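Local coordinates for novel protein similar to vertebrate potassium voltage-gated channel, subfamily H (Eag-related) family (Danio rerio, PDB 3UKT) that probably serves as the pore-forming subunit of a voltage-gated potassium channel, here represented by its cytoplasmic C-terminal region with the cyclic nucleotide-binding homology domain, at residues F102-E107 against L165-L170; L73-L78 against I98-C103. All coordinates share one frame; numbering follows the deposited sequence.

Contact 1: residues F102-E107 against L165-L170; sequences FCAPGE and LTYCDL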
ATOM      1  N   PHE A 102      -5.800  -9.439 -13.622  1.00 43.12           N
ATOM      2  CA  PHE A 102      -6.021  -9.685 -15.035  1.00 49.36           C
ATOM      3  C   PHE A 102      -5.386  -8.545 -15.801  1.00 51.17           C
ATOM      4  O   PHE A 102      -5.313  -7.437 -15.301  1.00 49.83           O
ATOM      5  CB  PHE A 102      -7.513  -9.709 -15.378  1.00 45.99           C
ATOM      6  CG  PHE A 102      -8.234 -10.924 -14.883  1.00 56.08           C
ATOM      7  CD1 PHE A 102      -9.590 -11.075 -15.113  1.00 60.56           C
ATOM      8  CD2 PHE A 102      -7.562 -11.923 -14.191  1.00 56.08           C
ATOM      9  CE1 PHE A 102     -10.268 -12.203 -14.657  1.00 61.54           C
ATOM     10  CE2 PHE A 102      -8.229 -13.053 -13.742  1.00 57.23           C
ATOM     11  CZ  PHE A 102      -9.585 -13.193 -13.971  1.00 55.66           C
ATOM     12  N   CYS A 103      -4.930  -8.838 -17.012  1.00 47.84           N
ATOM     13  CA  CYS A 103      -4.425  -7.838 -17.929  1.00 50.08           C
ATOM     14  C   CYS A 103      -5.101  -7.996 -19.262  1.00 51.30           C
ATOM     15  O   CYS A 103      -5.303  -9.105 -19.739  1.00 55.52           O
ATOM     16  CB  CYS A 103      -2.936  -8.017 -18.150  1.00 53.20           C
ATOM     17  SG  CYS A 103      -1.996  -7.324 -16.850  1.00 72.77           S
ATOM     18  N   ALA A 104      -5.425  -6.867 -19.865  1.00 43.47           N
ATOM     19  CA  ALA A 104      -6.124  -6.832 -21.139  1.00 42.05           C
ATOM     20  C   ALA A 104      -5.061  -6.637 -22.211  1.00 42.73           C
ATOM     21  O   ALA A 104      -3.974  -6.116 -21.914  1.00 40.50           O
ATOM     22  CB  ALA A 104      -7.117  -5.675 -21.134  1.00 37.17           C
ATOM     23  N   PRO A 105      -5.343  -7.080 -23.452  1.00 40.05           N
ATOM     24  CA  PRO A 105      -4.339  -6.960 -24.510  1.00 42.44           C
ATOM     25  C   PRO A 105      -3.947  -5.507 -24.634  1.00 39.57           C
ATOM     26  O   PRO A 105      -4.824  -4.637 -24.580  1.00 41.93           O
ATOM     27  CB  PRO A 105      -5.092  -7.409 -25.769  1.00 43.66           C
ATOM     28  CG  PRO A 105      -6.174  -8.305 -25.263  1.00 46.41           C
ATOM     29  CD  PRO A 105      -6.572  -7.750 -23.921  1.00 45.90           C
ATOM     30  N   GLY A 106      -2.653  -5.240 -24.788  1.00 34.04           N
ATOM     31  CA  GLY A 106      -2.180  -3.870 -24.863  1.00 32.17           C
ATOM     32  C   GLY A 106      -1.876  -3.215 -23.525  1.00 36.61           C
ATOM     33  O   GLY A 106      -1.183  -2.197 -23.465  1.00 36.40           O
ATOM     34  N   GLU A 107      -2.368  -3.784 -22.436  1.00 42.08           N
ATOM     35  CA  GLU A 107      -2.089  -3.202 -21.121  1.00 41.40           C
ATOM     36  C   GLU A 107      -0.610  -3.400 -20.694  1.00 36.60           C
ATOM     37  O   GLU A 107      -0.052  -4.488 -20.851  1.00 37.69           O
ATOM     38  CB  GLU A 107      -3.046  -3.791 -20.079  1.00 41.84           C
ATOM     39  CG  GLU A 107      -2.907  -3.170 -18.719  1.00 41.02           C
ATOM     40  CD  GLU A 107      -3.850  -3.769 -17.707  1.00 39.31           C
ATOM     41  OE1 GLU A 107      -4.903  -4.342 -18.103  1.00 40.58           O
ATOM     42  OE2 GLU A 107      -3.522  -3.670 -16.508  1.00 35.37           O
ATOM     43  N   LEU A 165      -0.292  -9.404 -24.494  1.00 42.96           N
ATOM     44  CA  LEU A 165      -0.679  -9.613 -25.883  1.00 49.19           C
ATOM     45  C   LEU A 165      -2.146  -9.998 -25.958  1.00 47.76           C
ATOM     46  O   LEU A 165      -2.922  -9.412 -26.718  1.00 52.26           O
ATOM     47  CB  LEU A 165       0.155 -10.714 -26.511  1.00 46.09           C
ATOM     48  CG  LEU A 165       1.557 -10.302 -26.910  1.00 49.59           C
ATOM     49  CD1 LEU A 165       2.354 -11.539 -27.306  1.00 52.95           C
ATOM     50  CD2 LEU A 165       1.485  -9.301 -28.047  1.00 49.34           C
ATOM     51  N   THR A 166      -2.511 -10.992 -25.162  1.00 41.97           N
ATOM     52  CA  THR A 166      -3.884 -11.436 -25.041  1.00 46.35           C
ATOM     53  C   THR A 166      -4.370 -11.116 -23.627  1.00 48.00           C
ATOM     54  O   THR A 166      -3.645 -10.495 -22.852  1.00 50.78           O
ATOM     55  CB  THR A 166      -3.948 -12.933 -25.278  1.00 49.68           C
ATOM     56  OG1 THR A 166      -3.013 -13.571 -24.407  1.00 48.12           O
ATOM     57  CG2 THR A 166      -3.542 -13.254 -26.707  1.00 50.77           C
ATOM     58  N   TYR A 167      -5.589 -11.518 -23.283  1.00 41.65           N
ATOM     59  CA  TYR A 167      -6.054 -11.350 -21.906  1.00 43.83           C
ATOM     60  C   TYR A 167      -5.141 -12.177 -21.020  1.00 39.02           C
ATOM     61  O   TYR A 167      -4.775 -13.286 -21.382  1.00 44.32           O
ATOM     62  CB  TYR A 167      -7.537 -11.724 -21.762  1.00 43.43           C
ATOM     63  CG  TYR A 167      -8.423 -10.643 -22.341  1.00 42.00           C
ATOM     64  CD1 TYR A 167      -8.806  -9.562 -21.572  1.00 39.29           C
ATOM     65  CD2 TYR A 167      -8.821 -10.674 -23.680  1.00 44.94           C
ATOM     66  CE1 TYR A 167      -9.580  -8.549 -22.102  1.00 45.65           C
ATOM     67  CE2 TYR A 167      -9.589  -9.671 -24.221  1.00 44.43           C
ATOM     68  CZ  TYR A 167      -9.966  -8.608 -23.429  1.00 50.99           C
ATOM     69  OH  TYR A 167     -10.739  -7.597 -23.948  1.00 52.72           O
ATOM     70  N   CYS A 168      -4.704 -11.622 -19.901  1.00 39.35           N
ATOM     71  CA  CYS A 168      -3.735 -12.328 -19.065  1.00 41.20           C
ATOM     72  C   CYS A 168      -4.203 -12.402 -17.638  1.00 34.36           C
ATOM     73  O   CYS A 168      -4.888 -11.498 -17.155  1.00 36.73           O
ATOM     74  CB  CYS A 168      -2.384 -11.617 -19.077  1.00 40.01           C
ATOM     75  SG  CYS A 168      -1.361 -11.962 -20.481  1.00 45.81           S
ATOM     76  N   ASP A 169      -3.815 -13.466 -16.958  1.00 47.25           N
ATOM     77  CA  ASP A 169      -3.972 -13.545 -15.514  1.00 46.01           C
ATOM     78  C   ASP A 169      -2.584 -13.726 -14.889  1.00 45.78           C
ATOM     79  O   ASP A 169      -1.821 -14.618 -15.275  1.00 44.08           O
ATOM     80  CB  ASP A 169      -4.915 -14.680 -15.128  1.00 47.33           C
ATOM     81  CG  ASP A 169      -5.385 -14.575 -13.684  1.00 58.72           C
ATOM     82  OD1 ASP A 169      -5.433 -13.443 -13.127  1.00 55.88           O
ATOM     83  OD2 ASP A 169      -5.701 -15.628 -13.092  1.00 64.86           O
ATOM     84  N   LEU A 170      -2.253 -12.849 -13.948  1.00 33.01           N
ATOM     85  CA  LEU A 170      -0.920 -12.812 -13.359  1.00 38.50           C
ATOM     86  C   LEU A 170      -1.019 -12.986 -11.873  1.00 35.07           C
ATOM     87  O   LEU A 170      -2.007 -12.550 -11.257  1.00 27.88           O
ATOM     88  CB  LEU A 170      -0.271 -11.455 -13.602  1.00 36.76           C
ATOM     89  CG  LEU A 170      -0.246 -11.009 -15.065  1.00 46.81           C
ATOM     90  CD1 LEU A 170      -0.325  -9.502 -15.143  1.00 52.01           C
ATOM     91  CD2 LEU A 170       0.994 -11.518 -15.750  1.00 48.65           C
TER
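Cys103 and Cys168 face each other as an antiparallel hydrogen-bonded pair, and their backbones carry the polar part of this contact, which joins the end of strand 99-103 to the start of strand 168-174 in the beta roll of the cyclic nucleotide-binding homology domain. Cys103 N donates to Cys168 O at 2.7 Å, and Cys168 N returns the bond to Cys103 O at 2.6 Å. Each acceptor also receives a CA-H...O contact, from Phe102 to Cys168 O and from Tyr167 to Cys103 O.

Apolar contacts flank this ladder. On the buried face Cys103 CB lies 3.8 Å from Cys168 CB, and Cys103 SG rests against CD1 of Leu170. A chi1 of -81° sets that sulfur beside its own backbone N and directs it to the leucine methyl. On the other face lie the side chains of the non-hydrogen-bonded pair Phe102 and Asp169.

Past the strand ends the link becomes a CH-pi interaction. CD of Pro105 sits over the centre of the Tyr167 ring, 3.4 Å from CD to the ring centroid and only 5° off the normal, while CB of Ala104 touches CE1 of the same ring at 3.9 Å.

Pro105 and Gly106 are the central residues of a type II turn from Ala104 to Glu107. It is closed by the backbone bond from Glu107 N to Ala104 O and braced by Ala104 N, which donates to Glu107 OE1 from above the carboxylate plane. The other carboxylate oxygen, OE2, accepts from Trp46 NE1. The chemistry thus divides the work: paired amides set the strand register, a CB-CB contact and a sulfur against a leucine methyl pack the buried face, and an aromatic ring receives the proline where the ladder stops.

Contact 2: residues L73-L78 against I98-C103; sequences LNKELL and IKTSFC
Ile98 presents a single methyl, CD1, to three residues of the 73-78 segment. Leu78 CG lies 3.5 Å from Ile98 CD1, and Lys75 CB lies 3.6 Å from the same methyl. Leu77 CB completes the set, at a looser 4.3 Å from Ile98 CD1. From Lys75 the aliphatic root, CB and CG, does the touching; from Leu78 it is the branch carbon together with CD1. The end of the isoleucine thus meets the flanks of the lysine and the leucine. No hydrogen bond crosses between the segments.

Side-chain torsions and a local turn put these groups in place. With CG1 of Ile98 beside the backbone N (chi1 -67°) and chi2 extended at 168°, CD1 is carried well out from the backbone. Across from it, Leu78 N donates to Lys75 O at 3.0 Å, bending the backbone so that Lys75, Leu77 and Leu78 all meet one methyl. Lys75 bends at chi2 (-61°), and its amino end passes near the strand, with Lys75 NZ 4.5 Å from Thr100 CG2. The polar partner of that NZ lies elsewhere: it is hydrogen-bonded to His28 of the second subunit, so one lysine contributes its carbon chain to the fold and its amino end to the contact between the subunits of this two-chain assembly.

Farther out, Gln171 of strand 168-174 pins the turn, accepting from Leu77 N through OE1 and donating to Glu76 OE1 through NE2, while Ile98 rests on Ile173 of the same strand. The 73-78 segment thereby packs on the beta roll, where Leu77 also meets Phe121 of strand 118-122, and on helix 88-95, where Leu78 touches Leu94 and Ser95.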
ATOM      1  N   LEU A  73      -5.152 -22.675   0.008  1.00 31.31           N
ATOM      2  CA  LEU A  73      -4.611 -22.022  -1.175  1.00 36.34           C
ATOM      3  C   LEU A  73      -3.627 -22.961  -1.845  1.00 38.28           C
ATOM      4  O   LEU A  73      -2.961 -23.778  -1.189  1.00 34.31           O
ATOM      5  CB  LEU A  73      -3.914 -20.690  -0.858  1.00 28.43           C
ATOM      6  CG  LEU A  73      -4.559 -19.645   0.060  1.00 33.03           C
ATOM      7  CD1 LEU A  73      -3.798 -18.331   0.027  1.00 30.80           C
ATOM      8  CD2 LEU A  73      -5.990 -19.402  -0.257  1.00 32.56           C
ATOM      9  N   ASN A  74      -3.530 -22.837  -3.153  1.00 39.03           N
ATOM     10  CA  ASN A  74      -2.549 -23.598  -3.893  1.00 42.23           C
ATOM     11  C   ASN A  74      -2.126 -22.745  -5.078  1.00 49.37           C
ATOM     12  O   ASN A  74      -2.556 -22.961  -6.219  1.00 50.54           O
ATOM     13  CB  ASN A  74      -3.141 -24.935  -4.334  1.00 50.15           C
ATOM     14  CG  ASN A  74      -2.091 -25.893  -4.840  1.00 62.90           C
ATOM     15  OD1 ASN A  74      -0.892 -25.584  -4.847  1.00 56.84           O
ATOM     16  ND2 ASN A  74      -2.532 -27.076  -5.264  1.00 66.17           N
ATOM     17  N   LYS A  75      -1.297 -21.749  -4.777  1.00 40.54           N
ATOM     18  CA  LYS A  75      -0.918 -20.730  -5.742  1.00 44.16           C
ATOM     19  C   LYS A  75       0.043 -21.293  -6.770  1.00 39.58           C
ATOM     20  O   LYS A  75       1.055 -21.889  -6.410  1.00 39.28           O
ATOM     21  CB  LYS A  75      -0.273 -19.551  -5.009  1.00 43.40           C
ATOM     22  CG  LYS A  75      -1.205 -18.851  -4.067  1.00 39.16           C
ATOM     23  CD  LYS A  75      -2.378 -18.306  -4.855  1.00 41.14           C
ATOM     24  CE  LYS A  75      -3.206 -17.373  -4.004  1.00 43.17           C
ATOM     25  NZ  LYS A  75      -4.299 -16.828  -4.843  1.00 42.64           N
ATOM     26  N   GLU A  76      -0.282 -21.099  -8.046  1.00 38.68           N
ATOM     27  CA  GLU A  76       0.565 -21.570  -9.149  1.00 38.37           C
ATOM     28  C   GLU A  76       2.012 -21.044  -9.058  1.00 35.75           C
ATOM     29  O   GLU A  76       2.970 -21.793  -9.245  1.00 35.26           O
ATOM     30  CB  GLU A  76      -0.055 -21.207 -10.500  1.00 45.34           C
ATOM     31  CG  GLU A  76      -1.308 -22.014 -10.894  1.00 52.94           C
ATOM     32  CD  GLU A  76      -2.584 -21.649 -10.116  1.00 60.18           C
ATOM     33  OE1 GLU A  76      -2.621 -20.634  -9.365  1.00 47.21           O
ATOM     34  OE2 GLU A  76      -3.570 -22.407 -10.264  1.00 68.98           O
ATOM     35  N   LEU A  77       2.163 -19.757  -8.754  1.00 41.20           N
ATOM     36  CA  LEU A  77       3.484 -19.176  -8.548  1.00 40.02           C
ATOM     37  C   LEU A  77       4.333 -20.112  -7.688  1.00 39.53           C
ATOM     38  O   LEU A  77       5.486 -20.374  -8.004  1.00 39.07           O
ATOM     39  CB  LEU A  77       3.370 -17.787  -7.908  1.00 37.02           C
ATOM     40  CG  LEU A  77       4.609 -16.872  -7.897  1.00 42.63           C
ATOM     41  CD1 LEU A  77       4.249 -15.421  -7.610  1.00 35.23           C
ATOM     42  CD2 LEU A  77       5.610 -17.324  -6.889  1.00 35.34           C
ATOM     43  N   LEU A  78       3.744 -20.656  -6.626  1.00 33.00           N
ATOM     44  CA  LEU A  78       4.537 -21.405  -5.652  1.00 40.71           C
ATOM     45  C   LEU A  78       4.806 -22.841  -6.052  1.00 43.27           C
ATOM     46  O   LEU A  78       5.441 -23.581  -5.293  1.00 42.72           O
ATOM     47  CB  LEU A  78       3.904 -21.354  -4.251  1.00 29.64           C
ATOM     48  CG  LEU A  78       3.924 -19.957  -3.636  1.00 34.23           C
ATOM     49  CD1 LEU A  78       3.301 -19.925  -2.238  1.00 29.15           C
ATOM     50  CD2 LEU A  78       5.347 -19.441  -3.594  1.00 29.11           C
ATOM     51  N   ILE A  98       0.767 -13.455  -1.914  1.00 30.72           N
ATOM     52  CA  ILE A  98       0.577 -13.467  -3.366  1.00 32.90           C
ATOM     53  C   ILE A  98      -0.717 -12.781  -3.772  1.00 29.28           C
ATOM     54  O   ILE A  98      -1.795 -13.138  -3.311  1.00 33.78           O
ATOM     55  CB  ILE A  98       0.561 -14.898  -3.896  1.00 32.72           C
ATOM     56  CG1 ILE A  98       1.954 -15.512  -3.724  1.00 27.26           C
ATOM     57  CG2 ILE A  98       0.092 -14.933  -5.380  1.00 35.98           C
ATOM     58  CD1 ILE A  98       2.004 -17.022  -3.946  1.00 34.73           C
ATOM     59  N   LYS A  99      -0.602 -11.788  -4.640  1.00 30.76           N
ATOM     60  CA  LYS A  99      -1.766 -11.133  -5.222  1.00 31.52           C
ATOM     61  C   LYS A  99      -1.986 -11.600  -6.668  1.00 36.12           C
ATOM     62  O   LYS A  99      -1.134 -12.294  -7.260  1.00 31.31           O
ATOM     63  CB  LYS A  99      -1.535  -9.621  -5.255  1.00 33.31           C
ATOM     64  CG  LYS A  99      -1.141  -8.979  -3.946  1.00 33.64           C
ATOM     65  CD  LYS A  99      -2.279  -9.016  -2.976  1.00 36.41           C
ATOM     66  CE  LYS A  99      -1.957  -8.156  -1.767  1.00 36.64           C
ATOM     67  NZ  LYS A  99      -3.181  -8.138  -0.899  1.00 36.06           N
ATOM     68  N   THR A 100      -3.102 -11.164  -7.256  1.00 34.01           N
ATOM     69  CA  THR A 100      -3.395 -11.425  -8.673  1.00 36.13           C
ATOM     70  C   THR A 100      -3.939 -10.180  -9.421  1.00 35.31           C
ATOM     71  O   THR A 100      -4.474  -9.260  -8.808  1.00 33.73           O
ATOM     72  CB  THR A 100      -4.438 -12.557  -8.821  1.00 38.62           C
ATOM     73  OG1 THR A 100      -5.653 -12.131  -8.208  1.00 33.99           O
ATOM     74  CG2 THR A 100      -3.984 -13.824  -8.118  1.00 38.29           C
ATOM     75  N   SER A 101      -3.799 -10.171 -10.746  1.00 30.36           N
ATOM     76  CA  SER A 101      -4.480  -9.206 -11.597  1.00 35.10           C
ATOM     77  C   SER A 101      -4.669  -9.776 -13.003  1.00 38.05           C
ATOM     78  O   SER A 101      -3.805 -10.509 -13.503  1.00 35.55           O
ATOM     79  CB  SER A 101      -3.677  -7.907 -11.695  1.00 34.91           C
ATOM     80  OG  SER A 101      -4.420  -6.898 -12.371  1.00 31.59           O
ATOM     81  N   PHE A 102      -5.800  -9.439 -13.622  1.00 43.12           N
ATOM     82  CA  PHE A 102      -6.021  -9.685 -15.035  1.00 49.36           C
ATOM     83  C   PHE A 102      -5.386  -8.545 -15.801  1.00 51.17           C
ATOM     84  O   PHE A 102      -5.313  -7.437 -15.301  1.00 49.83           O
ATOM     85  CB  PHE A 102      -7.513  -9.709 -15.378  1.00 45.99           C
ATOM     86  CG  PHE A 102      -8.234 -10.924 -14.883  1.00 56.08           C
ATOM     87  CD1 PHE A 102      -9.590 -11.075 -15.113  1.00 60.56           C
ATOM     88  CD2 PHE A 102      -7.562 -11.923 -14.191  1.00 56.08           C
ATOM     89  CE1 PHE A 102     -10.268 -12.203 -14.657  1.00 61.54           C
ATOM     90  CE2 PHE A 102      -8.229 -13.053 -13.742  1.00 57.23           C
ATOM     91  CZ  PHE A 102      -9.585 -13.193 -13.971  1.00 55.66           C
ATOM     92  N   CYS A 103      -4.930  -8.838 -17.012  1.00 47.84           N
ATOM     93  CA  CYS A 103      -4.425  -7.838 -17.929  1.00 50.08           C
ATOM     94  C   CYS A 103      -5.101  -7.996 -19.262  1.00 51.30           C
ATOM     95  O   CYS A 103      -5.303  -9.105 -19.739  1.00 55.52           O
ATOM     96  CB  CYS A 103      -2.936  -8.017 -18.150  1.00 53.20           C
ATOM     97  SG  CYS A 103      -1.996  -7.324 -16.850  1.00 72.77           S
TER

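Overall arrangement
From the N terminus, the chain leaves helix 63-71 and enters the loop that opens contact 2; helix 88-95 then brings it back to strand 99-103, closing a short loop of 19 residues that includes this helix. Contact 1 begins where that strand ends and closes a longer, helix-free excursion of strands and connecting loops when the chain returns as strand 168-174. The loops follow one another and do not nest, overlapping only in the shared Phe102 and Cys103. Both contacts use strand 99-103, outermost in its sheet within this chain. Contact 2 ties it to the preceding helical region, and contact 1 to the returning strand of the cyclic nucleotide-binding homology domain.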